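PDB 2O6W: repeat Five Residue (Rfr) protein or pentapeptide repeat protein from Cyanothece, which is of unknown function but folds as a pentapeptide-repeat beta helix, a stack of short coils whose backbones hydrogen-bond from one turn to the next. Local coordinates for residues 126-131 with 145-150. Numbering follows the deposited sequence.
Sequences AILTGV and KNTVWD
Ala126 O accepts a hydrogen bond from Val148 N at 3.0 Å, and Thr147 CA adds a CA-H...O contact to the same oxygen. Ala126 and Leu128 are the small and large inward-facing residues of a pentapeptide; the alanine methyl fits the narrow core of the coil. Ile127 pairs with Val148 in a single parallel bridge, their beta-branched side chains meeting CB to CB at 4.3 Å; Ile127 also bonds to the backbones of Ala106 and Leu108, one coil back. Leu128 N then donates to Val148 O at 2.7 Å. Its chi1 (-59°) sets CG beside the backbone N; CD1 meets Thr147 CG2, and CD2 lies 4.2 Å from Trp149 CZ3, these two side chains running side by side. Thr147 OG1 hydrogen-bonds with Leu123 O and Asp144 OD1. Thr129 brings both branches to the C-terminal carboxylate: CG2 lies 3.6 Å from Asp150 OXT, and OG1, beside Val148 CG1, is 3.5 Å from Asp150 O, at best a weak hydrogen bond. Gly130 holds the third position of a type II turn, where positive phi favours glycine; Val131 N closes it on Leu128 O. Two direct backbone bonds thus meet at Val148, while beyond it waters bridge Trp149 O to Leu128 O and Gly130 N, so solvent and side-chain packing join the last rung.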
loop_
_atom_site.group_PDB
_atom_site.type_symbol
_atom_site.label_atom_id
_atom_site.label_comp_id
_atom_site.label_asym_id
_atom_site.label_seq_id
_atom_site.Cartn_x
_atom_site.Cartn_y
_atom_site.Cartn_z
ATOM N N ALA A 126 12.241 7.336 4.866
ATOM C CA ALA A 126 11.008 6.647 5.250
ATOM C C ALA A 126 11.093 6.155 6.684
ATOM O O ALA A 126 12.178 5.840 7.166
ATOM C CB ALA A 126 10.764 5.477 4.324
ATOM N N ILE A 127 9.963 6.096 7.381
ATOM C CA ILE A 127 10.004 5.608 8.752
ATOM C C ILE A 127 9.368 4.211 8.831
ATOM O O ILE A 127 8.195 4.034 8.508
ATOM C CB ILE A 127 9.345 6.651 9.759
ATOM C CG1 ILE A 127 8.059 6.107 10.361
ATOM C CG2 ILE A 127 9.117 7.995 9.071
ATOM C CD1 ILE A 127 8.294 5.347 11.632
ATOM N N LEU A 128 10.157 3.210 9.233
ATOM C CA LEU A 128 9.642 1.842 9.318
ATOM C C LEU A 128 9.575 1.238 10.724
ATOM O O LEU A 128 9.649 0.024 10.896
ATOM C CB LEU A 128 10.438 0.911 8.391
ATOM C CG LEU A 128 10.414 1.309 6.910
ATOM C CD1 LEU A 128 11.600 2.213 6.633
ATOM C CD2 LEU A 128 10.487 0.083 6.016
ATOM N N THR A 129 9.398 2.097 11.717
ATOM C CA THR A 129 9.298 1.686 13.110
ATOM C C THR A 129 8.152 0.704 13.364
ATOM O O THR A 129 7.028 0.924 12.917
ATOM C CB THR A 129 9.070 2.907 14.005
ATOM O OG1 THR A 129 10.066 3.891 13.724
ATOM C CG2 THR A 129 9.139 2.519 15.465
ATOM N N GLY A 130 8.444 -0.366 14.102
ATOM C CA GLY A 130 7.433 -1.361 14.423
ATOM C C GLY A 130 6.902 -2.167 13.249
ATOM O O GLY A 130 5.888 -2.848 13.372
ATOM N N VAL A 131 7.581 -2.102 12.112
ATOM C CA VAL A 131 7.141 -2.833 10.934
ATOM C C VAL A 131 7.438 -4.332 10.990
ATOM O O VAL A 131 8.501 -4.750 11.457
ATOM C CB VAL A 131 7.792 -2.266 9.658
ATOM C CG1 VAL A 131 7.532 -3.192 8.490
ATOM C CG2 VAL A 131 7.230 -0.883 9.357
ATOM N N LYS A 145 20.656 8.304 6.068
ATOM C CA LYS A 145 20.691 8.582 7.502
ATOM C C LYS A 145 19.312 8.951 8.048
ATOM O O LYS A 145 19.062 8.835 9.246
ATOM C CB LYS A 145 21.685 9.711 7.793
ATOM C CG LYS A 145 21.328 11.041 7.156
ATOM C CD LYS A 145 22.266 12.150 7.607
ATOM C CE LYS A 145 21.874 13.487 6.990
ATOM N NZ LYS A 145 22.784 14.595 7.397
ATOM N N ASN A 146 18.420 9.391 7.161
ATOM C CA ASN A 146 17.067 9.789 7.546
ATOM C C ASN A 146 16.098 8.611 7.686
ATOM O O ASN A 146 15.041 8.746 8.298
ATOM C CB ASN A 146 16.518 10.788 6.530
ATOM C CG ASN A 146 17.280 12.103 6.539
ATOM O OD1 ASN A 146 17.663 12.621 5.486
ATOM N ND2 ASN A 146 17.495 12.653 7.732
ATOM N N THR A 147 16.460 7.467 7.107
ATOM C CA THR A 147 15.639 6.265 7.176
ATOM C C THR A 147 15.630 5.796 8.623
ATOM O O THR A 147 16.687 5.588 9.222
ATOM C CB THR A 147 16.218 5.137 6.290
ATOM O OG1 THR A 147 16.204 5.546 4.916
ATOM C CG2 THR A 147 15.417 3.853 6.449
ATOM N N VAL A 148 14.439 5.624 9.177
ATOM C CA VAL A 148 14.284 5.200 10.560
ATOM C C VAL A 148 13.784 3.767 10.630
ATOM O O VAL A 148 12.771 3.442 10.023
ATOM C CB VAL A 148 13.285 6.118 11.277
ATOM C CG1 VAL A 148 13.161 5.727 12.741
ATOM C CG2 VAL A 148 13.728 7.561 11.123
ATOM N N TRP A 149 14.488 2.917 11.373
ATOM C CA TRP A 149 14.099 1.515 11.504
ATOM C C TRP A 149 13.572 1.176 12.892
ATOM O O TRP A 149 12.848 0.194 13.064
ATOM C CB TRP A 149 15.279 0.597 11.187
ATOM C CG TRP A 149 15.767 0.687 9.773
ATOM C CD1 TRP A 149 16.743 1.509 9.287
ATOM C CD2 TRP A 149 15.287 -0.073 8.654
ATOM N NE1 TRP A 149 16.906 1.303 7.934
ATOM C CE2 TRP A 149 16.026 0.339 7.522
ATOM C CE3 TRP A 149 14.309 -1.065 8.503
ATOM C CZ2 TRP A 149 15.810 -0.202 6.250
ATOM C CZ3 TRP A 149 14.094 -1.605 7.237
ATOM C CH2 TRP A 149 14.846 -1.172 6.127
ATOM N N ASP A 150 13.943 1.985 13.880
ATOM C CA ASP A 150 13.517 1.768 15.257
ATOM C C ASP A 150 12.952 3.028 15.904
ATOM O O ASP A 150 13.135 4.123 15.329
ATOM C CB ASP A 150 14.698 1.270 16.089
ATOM C CG ASP A 150 15.110 -0.132 15.725
ATOM O OD1 ASP A 150 14.300 -1.063 15.952
ATOM O OD2 ASP A 150 16.240 -0.306 15.213
ATOM O OXT ASP A 150 12.353 2.898 16.994
HETATM O O HOH W 1 12.026 -1.615 11.349
HETATM O O HOH W 2 11.154 -0.991 14.842
#